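Local coordinates for protein dehalogenase-like hydrolase (Ralstonia solanacearum, PDB 3UMB) that probably hydrolyses small (S)-2-haloalkanoic acids to the corresponding (R)-2-hydroxyalkanoic acids, releasing the halide, as an L-2-haloacid dehalogenase of the HAD-like superfamily, at residues T2-V7 and M114-G119; F101-P106 and D218-L223; F142-S147 and R166-P171; Q174-S179 and G192-W197; D184-T189 and E206-A211. All coordinates share one frame; numbering follows the deposited sequence.

Contact 1 of 5, residues T2-V7 and M114-G119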
# COMPACT_ATOMS: atom_id res chain seq x y z
N THR A 2 11.37 28.32 7.23
CA THR A 2 11.68 28.92 5.88
C THR A 2 10.41 29.46 5.19
O THR A 2 9.31 28.97 5.45
CB THR A 2 12.45 27.90 4.99
OG1 THR A 2 12.48 28.34 3.63
CG2 THR A 2 11.83 26.52 5.09
N SER A 3 10.59 30.49 4.35
CA SER A 3 9.48 31.26 3.71
C SER A 3 8.71 30.54 2.58
O SER A 3 9.29 30.22 1.53
CB SER A 3 10.04 32.56 3.11
OG SER A 3 10.52 33.42 4.12
N ILE A 4 7.40 30.34 2.77
CA ILE A 4 6.54 29.75 1.72
C ILE A 4 6.46 30.73 0.57
O ILE A 4 6.21 31.90 0.80
CB ILE A 4 5.10 29.54 2.20
CG1 ILE A 4 5.06 28.61 3.40
CG2 ILE A 4 4.20 29.02 1.09
CD1 ILE A 4 4.19 29.15 4.55
N ARG A 5 6.65 30.26 -0.65
CA ARG A 5 6.50 31.09 -1.83
C ARG A 5 5.54 30.54 -2.87
O ARG A 5 5.41 31.11 -3.95
CB ARG A 5 7.86 31.33 -2.48
CG ARG A 5 8.92 31.69 -1.45
CD ARG A 5 9.75 32.87 -1.88
NE ARG A 5 10.41 32.58 -3.14
CZ ARG A 5 11.63 32.99 -3.47
NH1 ARG A 5 12.13 32.64 -4.66
NH2 ARG A 5 12.36 33.72 -2.62
N ALA A 6 4.87 29.44 -2.52
CA ALA A 6 3.92 28.74 -3.37
C ALA A 6 3.20 27.66 -2.54
O ALA A 6 3.66 27.23 -1.49
CB ALA A 6 4.63 28.13 -4.59
N VAL A 7 2.04 27.24 -2.98
CA VAL A 7 1.26 26.28 -2.21
C VAL A 7 0.67 25.30 -3.19
O VAL A 7 -0.00 25.70 -4.15
CB VAL A 7 0.17 26.99 -1.35
CG1 VAL A 7 -0.70 26.00 -0.54
CG2 VAL A 7 0.84 28.04 -0.40
N MSE A 114 -3.08 37.07 -1.10
CA MSE A 114 -1.80 37.32 -0.37
C MSE A 114 -0.53 36.92 -1.16
O MSE A 114 0.53 36.66 -0.58
CB MSE A 114 -1.80 36.73 1.06
CG MSE A 114 -2.23 35.29 1.18
SE MSE A 114 -2.41 34.65 3.02
CE MSE A 114 -0.62 35.14 3.74
N GLY A 115 -0.66 36.89 -2.50
CA GLY A 115 0.48 36.88 -3.44
C GLY A 115 1.10 35.51 -3.68
O GLY A 115 2.32 35.40 -3.94
N LEU A 116 0.25 34.47 -3.59
CA LEU A 116 0.70 33.07 -3.58
C LEU A 116 0.26 32.33 -4.83
O LEU A 116 -0.94 32.20 -5.09
CB LEU A 116 0.30 32.35 -2.29
CG LEU A 116 1.13 32.72 -1.04
CD1 LEU A 116 0.62 31.98 0.18
CD2 LEU A 116 2.66 32.52 -1.20
N PRO A 117 1.24 31.88 -5.63
CA PRO A 117 0.91 30.96 -6.73
C PRO A 117 0.39 29.62 -6.18
O PRO A 117 0.75 29.21 -5.08
CB PRO A 117 2.24 30.78 -7.48
CG PRO A 117 3.34 31.37 -6.57
CD PRO A 117 2.68 32.16 -5.49
N LEU A 118 -0.50 28.97 -6.93
CA LEU A 118 -1.21 27.80 -6.44
C LEU A 118 -1.10 26.72 -7.47
O LEU A 118 -1.18 27.01 -8.66
CB LEU A 118 -2.70 28.09 -6.18
CG LEU A 118 -3.06 29.17 -5.15
CD1 LEU A 118 -4.58 29.16 -4.87
CD2 LEU A 118 -2.24 29.07 -3.84
N GLY A 119 -0.87 25.50 -7.00
CA GLY A 119 -0.89 24.34 -7.89
C GLY A 119 -1.58 23.11 -7.31
O GLY A 119 -1.80 23.02 -6.08

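Contact 2 of 5, residues F101-P106 and D218-L223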
# COMPACT_ATOMS: atom_id res chain seq x y z
N PHE A 101 -15.12 20.97 -1.42
CA PHE A 101 -15.54 21.33 -0.09
C PHE A 101 -15.80 22.86 -0.12
O PHE A 101 -14.88 23.66 -0.35
CB PHE A 101 -14.48 20.92 0.96
CG PHE A 101 -14.20 19.41 1.01
CD1 PHE A 101 -14.83 18.60 1.94
CD2 PHE A 101 -13.28 18.83 0.15
CE1 PHE A 101 -14.57 17.22 2.01
CE2 PHE A 101 -13.00 17.46 0.22
CZ PHE A 101 -13.65 16.65 1.15
N PRO A 102 -17.06 23.26 0.05
CA PRO A 102 -17.60 24.63 -0.05
C PRO A 102 -16.71 25.74 0.53
O PRO A 102 -16.69 26.87 0.03
CB PRO A 102 -18.91 24.52 0.76
CG PRO A 102 -19.36 23.10 0.49
CD PRO A 102 -18.11 22.28 0.43
N GLU A 103 -16.02 25.40 1.60
CA GLU A 103 -14.99 26.23 2.21
C GLU A 103 -13.77 26.53 1.31
O GLU A 103 -13.10 27.55 1.49
CB GLU A 103 -14.50 25.52 3.49
CG GLU A 103 -14.30 23.99 3.30
CD GLU A 103 -13.22 23.38 4.18
OE1 GLU A 103 -12.81 24.06 5.16
OE2 GLU A 103 -12.78 22.23 3.89
N ASN A 104 -13.46 25.64 0.38
CA ASN A 104 -12.21 25.75 -0.39
C ASN A 104 -12.05 27.07 -1.20
O ASN A 104 -11.07 27.84 -1.02
CB ASN A 104 -12.07 24.52 -1.32
CG ASN A 104 -11.74 23.23 -0.54
OD1 ASN A 104 -11.38 23.29 0.63
ND2 ASN A 104 -11.84 22.06 -1.20
N VAL A 105 -13.01 27.32 -2.09
CA VAL A 105 -12.83 28.31 -3.14
C VAL A 105 -12.55 29.74 -2.62
O VAL A 105 -11.81 30.49 -3.28
CB VAL A 105 -14.00 28.30 -4.16
CG1 VAL A 105 -13.54 28.93 -5.45
CG2 VAL A 105 -14.48 26.87 -4.45
N PRO A 106 -13.11 30.12 -1.44
CA PRO A 106 -12.74 31.44 -0.84
C PRO A 106 -11.35 31.48 -0.25
O PRO A 106 -10.62 32.49 -0.43
CB PRO A 106 -13.76 31.63 0.29
CG PRO A 106 -14.59 30.38 0.36
CD PRO A 106 -14.36 29.58 -0.87
N ASP A 218 -9.60 21.17 8.40
CA ASP A 218 -10.16 21.62 7.12
C ASP A 218 -9.31 22.71 6.49
O ASP A 218 -8.29 23.14 7.05
CB ASP A 218 -11.59 22.11 7.33
CG ASP A 218 -11.70 23.25 8.34
OD1 ASP A 218 -10.65 23.70 8.90
OD2 ASP A 218 -12.86 23.66 8.58
N MSE A 219 -9.73 23.14 5.31
CA MSE A 219 -8.99 24.10 4.51
C MSE A 219 -8.80 25.46 5.14
O MSE A 219 -7.81 26.19 4.88
CB MSE A 219 -9.70 24.23 3.20
CG MSE A 219 -9.31 23.10 2.32
SE MSE A 219 -7.66 23.58 1.38
CE MSE A 219 -8.55 24.22 -0.27
N ARG A 220 -9.77 25.80 5.97
CA ARG A 220 -9.79 27.07 6.65
C ARG A 220 -8.79 27.02 7.78
O ARG A 220 -8.18 28.03 8.10
CB ARG A 220 -11.20 27.37 7.13
CG ARG A 220 -12.20 27.46 5.95
CD ARG A 220 -13.68 27.64 6.37
NE ARG A 220 -14.26 26.41 6.92
CZ ARG A 220 -15.56 26.21 7.16
NH1 ARG A 220 -16.46 27.15 6.85
NH2 ARG A 220 -15.95 25.06 7.70
N ASP A 221 -8.56 25.85 8.38
CA ASP A 221 -7.41 25.76 9.28
C ASP A 221 -6.11 26.01 8.54
O ASP A 221 -5.17 26.56 9.14
CB ASP A 221 -7.35 24.44 10.04
CG ASP A 221 -8.44 24.31 11.10
OD1 ASP A 221 -8.79 25.34 11.75
OD2 ASP A 221 -8.94 23.18 11.27
N LEU A 222 -6.04 25.62 7.27
CA LEU A 222 -4.81 25.80 6.47
C LEU A 222 -4.51 27.29 6.25
O LEU A 222 -3.37 27.74 6.43
CB LEU A 222 -4.90 25.10 5.10
CG LEU A 222 -3.88 25.66 4.08
CD1 LEU A 222 -2.46 25.30 4.40
CD2 LEU A 222 -4.22 25.26 2.69
N LEU A 223 -5.55 28.03 5.85
CA LEU A 223 -5.53 29.50 5.80
C LEU A 223 -5.03 30.09 7.12
O LEU A 223 -4.11 30.93 7.10
CB LEU A 223 -6.93 30.04 5.49
CG LEU A 223 -7.05 31.47 4.95
CD1 LEU A 223 -6.05 31.81 3.83
CD2 LEU A 223 -8.51 31.72 4.47

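Contact 3 of 5, residues F142-S147 and R166-P171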
# COMPACT_ATOMS: atom_id res chain seq x y z
N PHE A 142 -5.32 27.98 -10.25
CA PHE A 142 -4.04 27.27 -10.34
C PHE A 142 -3.19 27.66 -11.56
O PHE A 142 -3.56 27.48 -12.73
CB PHE A 142 -4.23 25.75 -10.32
CG PHE A 142 -5.00 25.27 -9.14
CD1 PHE A 142 -4.55 25.50 -7.87
CD2 PHE A 142 -6.18 24.60 -9.30
CE1 PHE A 142 -5.26 25.08 -6.76
CE2 PHE A 142 -6.91 24.17 -8.20
CZ PHE A 142 -6.45 24.41 -6.93
N ASP A 143 -2.00 28.17 -11.25
CA ASP A 143 -0.92 28.27 -12.22
C ASP A 143 -0.56 26.90 -12.84
O ASP A 143 -0.53 26.77 -14.07
CB ASP A 143 0.29 28.90 -11.54
CG ASP A 143 0.04 30.33 -11.12
OD1 ASP A 143 -1.14 30.72 -10.97
OD2 ASP A 143 1.03 31.08 -10.94
N HIS A 144 -0.31 25.88 -12.01
CA HIS A 144 0.08 24.55 -12.52
C HIS A 144 -0.84 23.46 -12.01
O HIS A 144 -1.18 23.43 -10.85
CB HIS A 144 1.53 24.24 -12.15
CG HIS A 144 2.52 25.33 -12.49
ND1 HIS A 144 3.08 25.45 -13.75
CD2 HIS A 144 3.07 26.31 -11.73
CE1 HIS A 144 3.93 26.47 -13.75
NE2 HIS A 144 3.94 27.01 -12.54
N VAL A 145 -1.26 22.58 -12.91
CA VAL A 145 -2.09 21.44 -12.58
C VAL A 145 -1.24 20.23 -13.05
O VAL A 145 -1.11 19.97 -14.26
CB VAL A 145 -3.48 21.54 -13.25
CG1 VAL A 145 -4.23 20.20 -13.24
CG2 VAL A 145 -4.33 22.62 -12.57
N LEU A 146 -0.62 19.56 -12.07
CA LEU A 146 0.41 18.56 -12.33
C LEU A 146 -0.06 17.11 -12.02
O LEU A 146 -0.80 16.85 -11.08
CB LEU A 146 1.68 18.92 -11.53
CG LEU A 146 2.19 20.38 -11.67
CD1 LEU A 146 3.09 20.73 -10.58
CD2 LEU A 146 2.91 20.61 -13.02
N SER A 147 0.36 16.19 -12.87
CA SER A 147 0.02 14.79 -12.76
C SER A 147 1.28 13.97 -12.74
O SER A 147 2.20 14.22 -13.51
CB SER A 147 -0.78 14.38 -13.98
OG SER A 147 -0.93 12.97 -14.07
N ARG A 166 9.93 21.70 -9.76
CA ARG A 166 10.27 21.99 -11.15
C ARG A 166 9.38 22.96 -11.77
O ARG A 166 9.86 23.90 -12.38
CB ARG A 166 10.22 20.77 -12.07
CG ARG A 166 11.58 20.16 -12.26
CD ARG A 166 11.76 19.54 -13.67
NE ARG A 166 10.82 18.46 -13.93
CZ ARG A 166 10.77 17.36 -13.21
NH1 ARG A 166 11.59 17.18 -12.18
NH2 ARG A 166 9.92 16.41 -13.56
N ALA A 167 8.07 22.71 -11.70
CA ALA A 167 7.08 23.61 -12.31
C ALA A 167 7.09 25.05 -11.72
O ALA A 167 6.88 26.00 -12.45
CB ALA A 167 5.69 23.01 -12.21
N PHE A 168 7.35 25.17 -10.42
CA PHE A 168 7.27 26.47 -9.72
C PHE A 168 8.58 27.27 -9.72
O PHE A 168 8.55 28.44 -9.36
CB PHE A 168 6.73 26.28 -8.29
CG PHE A 168 5.22 26.12 -8.26
CD1 PHE A 168 4.40 27.22 -8.12
CD2 PHE A 168 4.64 24.89 -8.51
CE1 PHE A 168 3.03 27.08 -8.16
CE2 PHE A 168 3.27 24.74 -8.57
CZ PHE A 168 2.46 25.83 -8.39
N GLY A 169 9.69 26.63 -10.10
CA GLY A 169 10.98 27.25 -10.15
C GLY A 169 11.51 27.58 -8.77
O GLY A 169 12.40 28.41 -8.66
N VAL A 170 10.99 26.90 -7.73
CA VAL A 170 11.45 27.08 -6.34
C VAL A 170 11.81 25.73 -5.68
O VAL A 170 11.29 24.70 -6.07
CB VAL A 170 10.39 27.82 -5.47
CG1 VAL A 170 10.04 29.19 -6.10
CG2 VAL A 170 9.13 26.99 -5.29
N PRO A 171 12.74 25.75 -4.70
CA PRO A 171 13.07 24.58 -3.92
C PRO A 171 11.84 24.10 -3.20
O PRO A 171 10.97 24.91 -2.91
CB PRO A 171 14.07 25.09 -2.88
CG PRO A 171 14.65 26.27 -3.46
CD PRO A 171 13.62 26.89 -4.36

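Contact 4 of 5, residues Q174-S179 and G192-W197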
# COMPACT_ATOMS: atom_id res chain seq x y z
N GLN A 174 10.46 25.91 -0.00
CA GLN A 174 9.67 27.13 -0.16
C GLN A 174 8.27 26.89 -0.73
O GLN A 174 7.57 27.84 -1.06
CB GLN A 174 10.43 28.12 -1.07
CG GLN A 174 11.78 28.59 -0.48
CD GLN A 174 12.65 29.36 -1.49
OE1 GLN A 174 12.14 29.97 -2.45
NE2 GLN A 174 13.97 29.33 -1.27
N ILE A 175 7.87 25.63 -0.89
CA ILE A 175 6.51 25.30 -1.31
C ILE A 175 5.80 24.74 -0.09
O ILE A 175 6.38 23.96 0.66
CB ILE A 175 6.50 24.30 -2.50
CG1 ILE A 175 7.24 24.92 -3.70
CG2 ILE A 175 5.07 23.93 -2.91
CD1 ILE A 175 7.22 24.08 -4.98
N LEU A 176 4.58 25.21 0.16
CA LEU A 176 3.72 24.57 1.15
C LEU A 176 2.93 23.46 0.45
O LEU A 176 2.16 23.70 -0.50
CB LEU A 176 2.77 25.54 1.85
CG LEU A 176 1.86 24.87 2.89
CD1 LEU A 176 2.64 24.24 4.06
CD2 LEU A 176 0.82 25.87 3.40
N PHE A 177 3.12 22.25 0.96
CA PHE A 177 2.48 21.08 0.40
C PHE A 177 1.30 20.70 1.28
O PHE A 177 1.46 20.42 2.47
CB PHE A 177 3.48 19.93 0.32
CG PHE A 177 2.91 18.72 -0.32
CD1 PHE A 177 2.95 18.56 -1.70
CD2 PHE A 177 2.23 17.76 0.45
CE1 PHE A 177 2.35 17.44 -2.30
CE2 PHE A 177 1.63 16.66 -0.13
CZ PHE A 177 1.70 16.47 -1.50
N VAL A 178 0.12 20.65 0.67
CA VAL A 178 -1.12 20.36 1.37
C VAL A 178 -1.76 19.08 0.88
O VAL A 178 -1.99 18.91 -0.32
CB VAL A 178 -2.13 21.51 1.16
CG1 VAL A 178 -3.46 21.22 1.89
CG2 VAL A 178 -1.50 22.84 1.62
N SER A 179 -2.02 18.16 1.81
CA SER A 179 -2.73 16.88 1.52
C SER A 179 -3.69 16.48 2.62
O SER A 179 -3.48 16.81 3.77
CB SER A 179 -1.74 15.73 1.39
OG SER A 179 -2.45 14.61 0.82
N GLY A 192 11.21 17.25 1.59
CA GLY A 192 11.71 18.56 2.02
C GLY A 192 10.72 19.73 1.89
O GLY A 192 11.14 20.88 1.98
N PHE A 193 9.44 19.46 1.65
CA PHE A 193 8.43 20.54 1.63
C PHE A 193 8.07 20.97 3.02
O PHE A 193 8.23 20.22 3.98
CB PHE A 193 7.10 20.13 1.00
CG PHE A 193 7.19 19.73 -0.44
CD1 PHE A 193 7.01 20.67 -1.45
CD2 PHE A 193 7.41 18.39 -0.79
CE1 PHE A 193 7.07 20.29 -2.79
CE2 PHE A 193 7.45 18.02 -2.11
CZ PHE A 193 7.28 18.97 -3.12
N THR A 194 7.54 22.18 3.13
CA THR A 194 6.78 22.55 4.32
C THR A 194 5.42 21.95 4.05
O THR A 194 4.83 22.21 3.01
CB THR A 194 6.58 24.10 4.47
OG1 THR A 194 7.84 24.76 4.41
CG2 THR A 194 5.87 24.41 5.81
N THR A 195 4.92 21.13 4.96
CA THR A 195 3.67 20.48 4.68
C THR A 195 2.58 20.78 5.73
O THR A 195 2.86 20.92 6.92
CB THR A 195 3.89 18.96 4.61
OG1 THR A 195 4.24 18.51 5.91
CG2 THR A 195 4.99 18.59 3.66
N PHE A 196 1.35 20.79 5.26
CA PHE A 196 0.20 20.90 6.10
C PHE A 196 -0.74 19.72 5.82
O PHE A 196 -1.07 19.46 4.67
CB PHE A 196 -0.54 22.21 5.78
CG PHE A 196 -1.71 22.48 6.68
CD1 PHE A 196 -1.54 23.23 7.86
CD2 PHE A 196 -2.98 21.98 6.36
CE1 PHE A 196 -2.61 23.46 8.72
CE2 PHE A 196 -4.07 22.23 7.24
CZ PHE A 196 -3.87 22.97 8.41
N TRP A 197 -1.22 19.07 6.87
CA TRP A 197 -2.10 17.93 6.74
C TRP A 197 -3.54 18.30 7.11
O TRP A 197 -3.82 18.60 8.28
CB TRP A 197 -1.58 16.79 7.65
CG TRP A 197 -2.43 15.55 7.65
CD1 TRP A 197 -3.16 15.04 6.62
CD2 TRP A 197 -2.58 14.63 8.75
NE1 TRP A 197 -3.80 13.86 7.02
CE2 TRP A 197 -3.46 13.60 8.32
CE3 TRP A 197 -2.07 14.58 10.04
CZ2 TRP A 197 -3.81 12.55 9.14
CZ3 TRP A 197 -2.45 13.53 10.86
CH2 TRP A 197 -3.29 12.53 10.39

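Contact 5 of 5, residues D184-T189 and E206-A211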
# COMPACT_ATOMS: atom_id res chain seq x y z
N ASP A 184 0.79 10.96 2.64
CA ASP A 184 1.29 11.90 1.66
C ASP A 184 1.89 13.12 2.35
O ASP A 184 2.96 13.58 1.94
CB ASP A 184 0.14 12.28 0.73
CG ASP A 184 0.61 12.91 -0.58
OD1 ASP A 184 1.83 12.93 -0.90
OD2 ASP A 184 -0.31 13.38 -1.28
N ALA A 185 1.27 13.63 3.42
CA ALA A 185 1.90 14.77 4.17
C ALA A 185 3.27 14.34 4.62
O ALA A 185 4.25 15.10 4.54
CB ALA A 185 1.07 15.23 5.38
N CYS A 186 3.35 13.11 5.08
CA CYS A 186 4.59 12.54 5.61
C CYS A 186 5.64 12.32 4.52
O CYS A 186 6.83 12.58 4.71
CB CYS A 186 4.28 11.20 6.28
SG CYS A 186 3.48 11.37 7.93
N GLY A 187 5.20 11.80 3.38
CA GLY A 187 6.10 11.59 2.25
C GLY A 187 6.64 12.93 1.75
O GLY A 187 7.83 13.03 1.38
N ALA A 188 5.77 13.95 1.73
CA ALA A 188 6.18 15.28 1.28
C ALA A 188 7.17 15.91 2.22
O ALA A 188 8.09 16.59 1.78
CB ALA A 188 5.01 16.15 1.07
N THR A 189 7.02 15.67 3.51
CA THR A 189 7.93 16.20 4.48
C THR A 189 9.32 15.59 4.31
O THR A 189 10.34 16.27 4.51
CB THR A 189 7.43 15.91 5.91
OG1 THR A 189 6.05 16.31 6.02
CG2 THR A 189 8.27 16.63 6.97
N GLU A 206 0.38 9.21 11.23
CA GLU A 206 1.00 7.97 10.79
C GLU A 206 2.28 7.75 11.58
O GLU A 206 2.99 8.69 11.88
CB GLU A 206 1.29 7.98 9.29
CG GLU A 206 0.07 8.07 8.43
CD GLU A 206 -0.88 6.86 8.51
OE1 GLU A 206 -0.61 5.84 9.14
OE2 GLU A 206 -1.94 6.93 7.91
N ALA A 207 2.55 6.49 11.92
CA ALA A 207 3.74 6.16 12.68
C ALA A 207 4.86 5.94 11.64
O ALA A 207 5.23 4.83 11.34
CB ALA A 207 3.49 4.89 13.58
N LEU A 208 5.37 7.04 11.10
CA LEU A 208 6.42 7.04 10.06
C LEU A 208 7.69 7.75 10.52
O LEU A 208 8.58 7.96 9.71
CB LEU A 208 5.90 7.64 8.74
CG LEU A 208 4.89 6.77 7.93
CD1 LEU A 208 4.18 7.61 6.85
CD2 LEU A 208 5.46 5.54 7.30
N ASP A 209 7.79 8.10 11.80
CA ASP A 209 8.97 8.83 12.36
C ASP A 209 9.21 10.21 11.72
O ASP A 209 10.33 10.71 11.66
CB ASP A 209 10.25 7.99 12.25
CG ASP A 209 10.15 6.70 13.01
OD1 ASP A 209 10.12 6.76 14.25
OD2 ASP A 209 10.10 5.63 12.36
N VAL A 210 8.13 10.81 11.24
CA VAL A 210 8.19 12.12 10.60
C VAL A 210 6.79 12.71 10.80
O VAL A 210 5.82 11.97 10.95
CB VAL A 210 8.55 12.01 9.10
CG1 VAL A 210 7.46 11.23 8.32
CG2 VAL A 210 8.78 13.39 8.47
N ALA A 211 6.71 14.03 10.85
CA ALA A 211 5.42 14.74 11.01
C ALA A 211 5.38 15.99 10.12
O ALA A 211 6.35 16.70 9.97
CB ALA A 211 5.14 15.07 12.52

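Contact 1 of 5, residues T2-V7 and M114-G119
Val7 is gripped at both ends of its backbone by residues 117-119. Its N donates to Pro117 O at 3.2 Å, and its O accepts from Gly119 N at 3.0 Å, the straighter of the two bonds with 161° at the hydrogen. The same Val7 O also receives a CA-H contact from Leu118, CA to O 3.3 Å, as in a regular parallel bridge. Around this bridge the side chains close in. Val7 CG2 lies anti to the carbonyl carbon, and there it meets Leu116 CD1 at 4.0 Å. The other branch of Leu116, CD2, rests on the peptide between Arg5 and Ala6, 3.9 Å from Arg5 C. The pair joins strands 6-9 and 118-122, neighbours within the parallel sheet of the Rossmann-like HAD core; in this superfamily the catalytic nucleophile follows the first strand. Just before the bridge, the Pro117 ring lies alongside Arg5 and Ala6, with CD 3.3 Å from Arg5 O and CG 4.0 Å from Ala6 CB. Leu118 CD2 reaches back to Val7 CB on the face that the two residues share. Further out, Phe168 packs on both Ala6 and Pro117, while Val226 of helix 219-227 touches Leu116. Gly115, at positive phi, completes the Schellman motif that ends helix 104-112 and turns the chain into Leu116.

Contact 2 of 5, residues F101-P106 and D218-L223
Glu103 reaches across to the first turn of helix 219-227, where with Asp218 and Arg220 it forms a salt-bridge network beside a capped helix N terminus. Its CB lies over one face of the Arg220 guanidinium, 3.5 Å above the plane and offset toward the rim. CG sits between the backbone N and the carbonyl carbon (chi1 42°), and from there the chain runs extended, so that CD comes up against Met219 N and CB. Both carboxylate oxygens approach Met219 N, but their charged partners differ. OE1 forms a salt bridge with Arg220 NE at 3.3 Å and a weak, bent hydrogen bond with Met219 N at 3.2 Å, and it also touches Asp218 CB. Glu103 OE2 takes a weak but nearly straight bond from Met219 N, 3.5 Å long with 171° at the hydrogen; its stronger partner is Arg200, whose NH1 makes a salt bridge with it. Glu103 OE1 lies only 3.4 Å from Asp218 OD2, a like-charge approach probably eased by Arg220, whose NE is 3.5 Å from that OD2 at the edge of the guanidinium. Next along the chain, Asn104 ND2 donates to Thr14 O; the close approach of the Asn104 side chain to Met219, a selenomethionine, is doubtful in the model. The contact thus joins the start of helix 104-112 to helix 219-227, which packs on strand 6-9 through Met219 and Leu222. Asp218 is the N-cap: its OD1 accepts from Asp221 N at 3.0 Å, with the donor 42° out of the carboxylate plane.

Contact 3 of 5, residues F142-S147 and R166-P171
His144 and Phe168 each carry CG anti to the carbonyl carbon; chi1 of -51° sets CG of His144 beside the backbone N, and the ring beyond it meets Ala167 and Phe168. The two aromatic rings form a T-shaped pair. The edge of His144 faces the ring of Phe168, centroids 4.5 Å apart and planes at 69°, with His144 CD2 standing 3.4 Å above the centre of the phenyl face. A face of the same imidazole is covered by Ala167, whose CB makes a CH-pi contact 4.0 Å from the centroid of the His144 ring, 14° off its normal. Leu146, two residues on in the strand, brings both CD1 and CD2 to 3.8 Å from Ala167 CB. In this way the last turn of the helix is laid against strand 144-147, the outermost strand of the parallel sheet in this chain; Phe168 also reaches Ala6 and Val8 on strand 6-9. No hydrogen bond crosses the contact: Ala167 O, 3.1 Å from His144 NE2, stands over the ring instead of in its plane, where an N-H would point. Ala167 thus meets the imidazole face with both CB and its carbonyl O, while the CD2-H edge goes to the pi face of Phe168; an oxygen so placed would probably favour a partly positive imidazole.

Contact 4 of 5, residues Q174-S179 and G192-W197
Leu176 meets Thr194 and Phe196 on the neighbouring strand of a beta-alpha-beta unit, in which strands 175-179 and 194-198 run parallel and helix 182-191 connects them. Its CG is anti to the backbone N (chi1 180°), and CD1 drops into the hollow between Thr194 CG2, at 3.7 Å, and Phe196 CB, at 4.1 Å. The floor of that hollow is backbone, with Thr194 O only 3.2 Å from Leu176 CD1. Val178 follows on this face beside Phe196, and Leu222 of helix 219-227 packs over all three. On the opposite face both strands contribute. Phe193 presents its ring edge to Ile175, and Phe193 CD1 is 3.8 Å from Ile175 CB. Phe177 CB fits between Phe193 CB, at 3.7 Å, and Thr195 CG2, at 3.9 Å, while the Phe177 and Phe193 rings meet obliquely, planes at 41°. Ala188 of the connecting helix touches Phe177, Phe193 and Thr195. Four backbone bonds set this register, among them a nearly straight one from Phe177 N to Thr194 O at 2.7 Å. At the C-terminal end, where Trp197 NE1 is bonded to Ser180 O, Ser179 O lies in the plane of the Trp197 ring at its edge, 3.4 Å from CD1.

Contact 5 of 5, residues D184-T189 and E206-A211
Thr189 touches Ala211 O with its methyl group, while its own polar atoms hold the flat carbonyl group of Ala185 one turn back in the helix. Thr189 N and OG1 reach Ala185 O from opposite faces of the carbonyl plane, the hydroxyl at 2.6 Å and tilted 33° from that plane. A second hydrogen bond links this hydroxyl to Thr195 OG1 on strand 194-198. CG2, anti to the backbone N (chi1 -49° for OG1), is left for the loop and comes within 3.6 Å both of Ala211 O and of Val210 CG2, so that Thr189 and Val210 meet methyl to methyl. The two branches of Val210 address successive parts of the helix: CG2 goes to Thr189, and CG1, placed between the backbone N and the carbonyl carbon, lies 3.8 Å from Cys186 CB. On the same Cys186 CB rests Leu208 CD1, at 3.6 Å, so CB is met by two loop side chains from directions roughly at right angles, with Cys186 SG 4.3 Å from Glu206 CB. The flat carboxylate of Glu206 leads away from the helix, toward Arg43 and Tyr47 of the second subunit. The loop that follows strand 194-198 is thereby laid on helix 182-191 and presented to the dimer partner, where Asp209 also forms salt bridges with Lys62 and Arg51 of the second subunit. No hydrogen bond joins the two segments: the loop meets its own helix mainly through apolar contacts, whereas its carboxylates serve the subunit interface.

In the fold
From the N terminus, contact 1 closes the first long loop by pairing strand 6-9 with strand 118-122 after the chain has passed through the helices between them. Contact 2 opens inside that loop, at the start of helix 104-112, and closes near the C terminus on helix 219-227; it therefore crosses contact 1 and encloses contacts 3, 4 and 5. Contact 3 sets helix 163-168 against edge strand 144-147 and meets contact 1 through Phe168 and Ala6. Contact 4 follows in series, adding strand 175-179 beside strand 6-9 and strand 194-198 beyond it. Contact 5 crosses contact 4, because its helix lies between the two strands of contact 4 and its loop comes after them, and carries the fold outward to the second subunit.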